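Local coordinates for protein rhodopsin (Todarodes pacificus, PDB 2Z73) that detects light in squid vision, coupling 11-cis to all-trans isomerisation of its retinal to G-protein signalling that activates phospholipase C, at residues I17-H22 against Y177-V182; R24-V29 against W291-A296. All coordinates share one frame; numbering follows the deposited sequence.

Overall arrangement
Both interactions lie on the extracellular end of the seven-helix bundle, their centres about 11 Å apart, and in both the extracellular N-terminal region supplies one partner. Along the chain the segments alternate: 17-22, 24-29, 177-182, 291-296. Interaction 1 lays residues 17-22 on the hairpin of strands 177-179 and 186-188; interaction 2 lays residues 24-29 on the start of helix 294-306. Hydrogen bonds from His22 NE2 to Val292 O and from Arg24 NH1 to Val19 O tie the two together, and Val182 packs on Val29. The polypeptide before helix 31-61 thus joins two distant parts of the sequence on the extracellular side of the retinal-binding bundle.

Interaction 1 of 2, residues I17-H22 against Y177-V182; sequences IVVHPH and YTLEGV
Ile17 and Leu179 make the largest contact; Thr178 joins it through OG1 and Val19 adds one methyl. The CD1 methyl of Leu179 is shared: it lies 3.6 Å from Ile17 CG2 and 3.7 Å from Val19 CG2. A second, looser approach brings Ile17 CD1 to 4.1 Å from Leu179 CD2, so both branches of the isoleucine touch the leucine. The Val19 and Leu179 side chains meet at about a right angle. Ile17 CG2 also reaches Thr178 OG1 at 3.6 Å, a van der Waals contact of a methyl with a hydroxyl oxygen.

With OG1 anti to its own backbone N (chi1 174°), Thr178 brings the hydroxyl to Ile17. The buried area, 199 Å² over both sides, comes largely from Ile17 and Leu179, evidence that apolar packing dominates. Farther along the N-terminal segment, His20 is at the N-cap position of a short, weakly bonded helical turn: His22 N donates to His20 ND1 at 2.8 Å, nearly straight (168°) and almost in the imidazole plane.

Ile17 also packs on Trp101 and on Phe105 and Cys108 of helix 104-138, while Leu179 touches Cys186, the disulfide partner of Cys108. Backbone bonds between Thr178 and Ser187 pair strand 177-179 antiparallel with strand 186-188; the N-terminal segment lies against this extracellular hairpin through Thr178 and Leu179.

Interaction 2 of 2, residues R24-V29 against W291-A296; sequences REFDQV and WVTPYA
Phe26 and Pro294 meet because the phenylalanine chi1 of -57° sets CG anti to its carbonyl carbon, on the side where the proline ring lies; Val29 has the same chi1 of -57°, which turns CG1 toward Tyr295. Pro294 CD sits 3.5 Å from the centroid of the Phe26 ring and only 12° off the ring normal, the geometry of a CH-pi contact over the face. Pro294 CG lies nearer the root of the aromatic side chain, 3.5 Å from Phe26 CG, and thus the pyrrolidine covers the ring from its centre back toward CB. Over the opposite face, Glu25 CG stands 3.9 Å above the plane, also above the centre, which sandwiches the ring between two aliphatic groups.

The far end of the ring meets the residues before the helix. Phe26 CZ lies 4.0 Å from Val292 O, and Phe26 CE1 comes within 4.2 Å of Thr293 CG2, the two side chains crossing at about a right angle. Val29 extends the contact: its CG1 is 3.8 Å from Tyr295 OH, and the valine and tyrosine side chains pass in opposite directions. Val29 CG1 approaches Pro294 CB more loosely.

Thr293 is the N-cap, its OG1 accepting from Ala296 N at 3.2 Å, while Val292 forms the centre of an inverse gamma turn. His22, bonded through NE2 to Val292 O, sets its ring edge-to-face with Phe26. Val292 packs on Val280 and Ala284 of helix 246-286, and Val29 and Tyr295 touch Tyr34 and Val33 of helix 31-61, respectively, so the segment leading into the first transmembrane helix packs on the start of the seventh.

Interaction 1 of 2, residues I17-H22 against Y177-V182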
loop_
_atom_site.group_PDB
_atom_site.type_symbol
_atom_site.label_atom_id
_atom_site.label_comp_id
_atom_site.label_asym_id
_atom_site.label_seq_id
_atom_site.Cartn_x
_atom_site.Cartn_y
_atom_site.Cartn_z
ATOM N N ILE A 17 4.090 3.886 29.424
ATOM C CA ILE A 17 3.392 4.865 28.609
ATOM C C ILE A 17 2.176 5.435 29.336
ATOM O O ILE A 17 1.408 4.692 29.942
ATOM C CB ILE A 17 2.950 4.173 27.294
ATOM C CG1 ILE A 17 4.182 3.538 26.630
ATOM C CG2 ILE A 17 2.224 5.165 26.368
ATOM C CD1 ILE A 17 3.879 2.530 25.555
ATOM N N VAL A 18 2.003 6.754 29.281
ATOM C CA VAL A 18 0.867 7.382 29.945
ATOM C C VAL A 18 -0.337 7.322 29.030
ATOM O O VAL A 18 -0.387 8.036 28.043
ATOM C CB VAL A 18 1.127 8.875 30.282
ATOM C CG1 VAL A 18 -0.124 9.499 30.896
ATOM C CG2 VAL A 18 2.304 9.004 31.243
ATOM N N VAL A 19 -1.299 6.470 29.368
ATOM C CA VAL A 19 -2.525 6.316 28.595
ATOM C C VAL A 19 -3.416 7.551 28.679
ATOM O O VAL A 19 -3.712 8.030 29.766
ATOM C CB VAL A 19 -3.338 5.130 29.113
ATOM C CG1 VAL A 19 -4.729 5.132 28.485
ATOM C CG2 VAL A 19 -2.594 3.831 28.827
ATOM N N HIS A 20 -3.848 8.067 27.538
ATOM C CA HIS A 20 -4.711 9.237 27.524
ATOM C C HIS A 20 -5.965 8.930 28.310
ATOM O O HIS A 20 -6.528 7.842 28.185
ATOM C CB HIS A 20 -5.108 9.613 26.103
ATOM C CG HIS A 20 -5.818 10.924 26.008
ATOM N ND1 HIS A 20 -7.093 11.114 26.492
ATOM C CD2 HIS A 20 -5.421 12.119 25.509
ATOM C CE1 HIS A 20 -7.450 12.370 26.296
ATOM N NE2 HIS A 20 -6.454 13.002 25.702
ATOM N N PRO A 21 -6.424 9.887 29.134
ATOM C CA PRO A 21 -7.620 9.755 29.967
ATOM C C PRO A 21 -8.803 9.164 29.211
ATOM O O PRO A 21 -9.579 8.381 29.757
ATOM C CB PRO A 21 -7.876 11.185 30.409
ATOM C CG PRO A 21 -6.503 11.732 30.529
ATOM C CD PRO A 21 -5.846 11.236 29.273
ATOM N N HIS A 22 -8.933 9.540 27.946
ATOM C CA HIS A 22 -10.031 9.053 27.134
ATOM C C HIS A 22 -10.160 7.542 27.085
ATOM O O HIS A 22 -11.268 7.014 27.157
ATOM C CB HIS A 22 -9.930 9.569 25.708
ATOM C CG HIS A 22 -10.915 8.924 24.791
ATOM N ND1 HIS A 22 -12.265 8.897 25.062
ATOM C CD2 HIS A 22 -10.748 8.233 23.640
ATOM C CE1 HIS A 22 -12.889 8.218 24.118
ATOM N NE2 HIS A 22 -11.991 7.803 23.242
ATOM N N TYR A 177 3.182 9.565 19.395
ATOM C CA TYR A 177 2.866 8.181 19.123
ATOM C C TYR A 177 2.622 7.528 20.470
ATOM O O TYR A 177 3.517 7.437 21.303
ATOM C CB TYR A 177 4.029 7.508 18.399
ATOM C CG TYR A 177 4.075 7.826 16.927
ATOM C CD1 TYR A 177 3.017 7.459 16.097
ATOM C CD2 TYR A 177 5.178 8.464 16.354
ATOM C CE1 TYR A 177 3.052 7.707 14.728
ATOM C CE2 TYR A 177 5.222 8.722 14.971
ATOM C CZ TYR A 177 4.151 8.331 14.167
ATOM O OH TYR A 177 4.168 8.520 12.807
ATOM N N THR A 178 1.398 7.082 20.692
ATOM C CA THR A 178 1.070 6.469 21.959
ATOM C C THR A 178 0.071 5.342 21.754
ATOM O O THR A 178 -0.240 4.989 20.614
ATOM C CB THR A 178 0.495 7.544 22.921
ATOM O OG1 THR A 178 0.036 6.921 24.123
ATOM C CG2 THR A 178 -0.643 8.296 22.262
ATOM N N LEU A 179 -0.417 4.769 22.849
ATOM C CA LEU A 179 -1.383 3.680 22.768
ATOM C C LEU A 179 -2.779 4.169 22.343
ATOM O O LEU A 179 -3.119 5.340 22.502
ATOM C CB LEU A 179 -1.474 2.987 24.125
ATOM C CG LEU A 179 -0.134 2.548 24.729
ATOM C CD1 LEU A 179 -0.259 2.510 26.254
ATOM C CD2 LEU A 179 0.300 1.188 24.169
ATOM N N GLU A 180 -3.575 3.264 21.787
ATOM C CA GLU A 180 -4.930 3.588 21.367
ATOM C C GLU A 180 -5.829 2.392 21.672
ATOM O O GLU A 180 -5.350 1.348 22.117
ATOM C CB GLU A 180 -4.981 3.918 19.864
ATOM C CG GLU A 180 -4.901 2.719 18.926
ATOM C CD GLU A 180 -4.980 3.130 17.473
ATOM O OE1 GLU A 180 -5.718 4.091 17.183
ATOM O OE2 GLU A 180 -4.317 2.491 16.617
ATOM N N GLY A 181 -7.129 2.561 21.447
ATOM C CA GLY A 181 -8.079 1.490 21.682
ATOM C C GLY A 181 -7.858 0.638 22.916
ATOM O O GLY A 181 -7.877 1.144 24.036
ATOM N N VAL A 182 -7.660 -0.661 22.721
ATOM C CA VAL A 182 -7.460 -1.566 23.845
ATOM C C VAL A 182 -6.054 -1.470 24.430
ATOM O O VAL A 182 -5.685 -2.243 25.317
ATOM C CB VAL A 182 -7.747 -3.011 23.450
ATOM C CG1 VAL A 182 -9.215 -3.167 23.097
ATOM C CG2 VAL A 182 -6.875 -3.405 22.277
#

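Interaction 2 of 2, residues R24-V29 against W291-A296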
loop_
_atom_site.group_PDB
_atom_site.type_symbol
_atom_site.label_atom_id
_atom_site.label_comp_id
_atom_site.label_asym_id
_atom_site.label_seq_id
_atom_site.Cartn_x
_atom_site.Cartn_y
_atom_site.Cartn_z
ATOM N N ARG A 24 -9.041 5.573 29.292
ATOM C CA ARG A 24 -9.112 5.119 30.673
ATOM C C ARG A 24 -10.504 5.002 31.258
ATOM O O ARG A 24 -10.701 4.308 32.248
ATOM C CB ARG A 24 -8.262 6.053 31.530
ATOM C CG ARG A 24 -6.801 5.994 31.145
ATOM C CD ARG A 24 -6.076 7.303 31.310
ATOM N NE ARG A 24 -6.002 7.758 32.693
ATOM C CZ ARG A 24 -5.064 8.587 33.150
ATOM N NH1 ARG A 24 -4.115 9.049 32.338
ATOM N NH2 ARG A 24 -5.089 8.976 34.422
ATOM N N GLU A 25 -11.478 5.669 30.660
ATOM C CA GLU A 25 -12.821 5.616 31.205
ATOM C C GLU A 25 -13.603 4.373 30.794
ATOM O O GLU A 25 -14.684 4.110 31.318
ATOM C CB GLU A 25 -13.594 6.870 30.795
ATOM C CG GLU A 25 -14.158 6.807 29.405
ATOM C CD GLU A 25 -14.677 8.139 28.948
ATOM O OE1 GLU A 25 -15.641 8.154 28.154
ATOM O OE2 GLU A 25 -14.120 9.171 29.372
ATOM N N PHE A 26 -13.061 3.592 29.876
ATOM C CA PHE A 26 -13.769 2.411 29.415
ATOM C C PHE A 26 -13.472 1.162 30.208
ATOM O O PHE A 26 -12.458 1.076 30.895
ATOM C CB PHE A 26 -13.460 2.161 27.940
ATOM C CG PHE A 26 -13.797 3.325 27.059
ATOM C CD1 PHE A 26 -15.113 3.577 26.677
ATOM C CD2 PHE A 26 -12.800 4.196 26.633
ATOM C CE1 PHE A 26 -15.427 4.676 25.884
ATOM C CE2 PHE A 26 -13.113 5.298 25.839
ATOM C CZ PHE A 26 -14.431 5.536 25.465
ATOM N N ASP A 27 -14.388 0.202 30.126
ATOM C CA ASP A 27 -14.223 -1.067 30.804
ATOM C C ASP A 27 -13.294 -1.864 29.921
ATOM O O ASP A 27 -13.170 -1.587 28.727
ATOM C CB ASP A 27 -15.550 -1.819 30.928
ATOM C CG ASP A 27 -16.486 -1.205 31.948
ATOM O OD1 ASP A 27 -16.009 -0.655 32.965
ATOM O OD2 ASP A 27 -17.710 -1.291 31.742
ATOM N N GLN A 28 -12.642 -2.861 30.495
ATOM C CA GLN A 28 -11.725 -3.669 29.722
ATOM C C GLN A 28 -12.460 -4.713 28.909
ATOM O O GLN A 28 -13.228 -5.507 29.453
ATOM C CB GLN A 28 -10.722 -4.341 30.642
ATOM C CG GLN A 28 -9.742 -5.205 29.906
ATOM C CD GLN A 28 -8.662 -5.716 30.814
ATOM O OE1 GLN A 28 -8.936 -6.150 31.930
ATOM N NE2 GLN A 28 -7.423 -5.674 30.342
ATOM N N VAL A 29 -12.219 -4.709 27.600
ATOM C CA VAL A 29 -12.838 -5.663 26.694
ATOM C C VAL A 29 -12.517 -7.071 27.174
ATOM O O VAL A 29 -11.535 -7.289 27.869
ATOM C CB VAL A 29 -12.321 -5.473 25.252
ATOM C CG1 VAL A 29 -12.593 -4.042 24.798
ATOM C CG2 VAL A 29 -10.822 -5.799 25.173
ATOM N N TRP A 291 -17.747 9.124 20.546
ATOM C CA TRP A 291 -17.996 8.106 19.532
ATOM C C TRP A 291 -16.807 7.153 19.476
ATOM O O TRP A 291 -16.964 5.944 19.304
ATOM C CB TRP A 291 -18.191 8.750 18.157
ATOM C CG TRP A 291 -19.493 9.470 18.000
ATOM C CD1 TRP A 291 -20.577 9.394 18.828
ATOM C CD2 TRP A 291 -19.872 10.331 16.922
ATOM N NE1 TRP A 291 -21.609 10.151 18.329
ATOM C CE2 TRP A 291 -21.204 10.738 17.159
ATOM C CE3 TRP A 291 -19.217 10.798 15.776
ATOM C CZ2 TRP A 291 -21.897 11.590 16.292
ATOM C CZ3 TRP A 291 -19.906 11.648 14.909
ATOM C CH2 TRP A 291 -21.234 12.033 15.175
ATOM N N VAL A 292 -15.615 7.716 19.633
ATOM C CA VAL A 292 -14.389 6.942 19.576
ATOM C C VAL A 292 -14.241 5.980 20.740
ATOM O O VAL A 292 -13.455 6.210 21.648
ATOM C CB VAL A 292 -13.157 7.859 19.532
ATOM C CG1 VAL A 292 -11.924 7.045 19.218
ATOM C CG2 VAL A 292 -13.353 8.945 18.492
ATOM N N THR A 293 -15.009 4.897 20.706
ATOM C CA THR A 293 -14.949 3.871 21.739
ATOM C C THR A 293 -13.841 2.869 21.410
ATOM O O THR A 293 -13.318 2.843 20.284
ATOM C CB THR A 293 -16.256 3.079 21.810
ATOM O OG1 THR A 293 -16.539 2.531 20.515
ATOM C CG2 THR A 293 -17.401 3.967 22.252
ATOM N N PRO A 294 -13.482 2.016 22.386
ATOM C CA PRO A 294 -12.439 0.999 22.210
ATOM C C PRO A 294 -12.559 0.246 20.881
ATOM O O PRO A 294 -11.566 0.090 20.187
ATOM C CB PRO A 294 -12.643 0.097 23.416
ATOM C CG PRO A 294 -13.044 1.068 24.464
ATOM C CD PRO A 294 -14.041 1.948 23.748
ATOM N N TYR A 295 -13.767 -0.208 20.537
ATOM C CA TYR A 295 -14.002 -0.926 19.281
ATOM C C TYR A 295 -14.076 0.055 18.113
ATOM O O TYR A 295 -13.684 -0.270 16.992
ATOM C CB TYR A 295 -15.310 -1.719 19.321
ATOM C CG TYR A 295 -15.358 -2.835 20.336
ATOM C CD1 TYR A 295 -16.466 -2.985 21.175
ATOM C CD2 TYR A 295 -14.303 -3.738 20.474
ATOM C CE1 TYR A 295 -16.523 -3.993 22.125
ATOM C CE2 TYR A 295 -14.351 -4.764 21.431
ATOM C CZ TYR A 295 -15.466 -4.878 22.249
ATOM O OH TYR A 295 -15.531 -5.873 23.200
ATOM N N ALA A 296 -14.594 1.250 18.377
ATOM C CA ALA A 296 -14.726 2.264 17.337
ATOM C C ALA A 296 -13.379 2.516 16.683
ATOM O O ALA A 296 -13.287 2.742 15.470
ATOM C CB ALA A 296 -15.268 3.563 17.929
#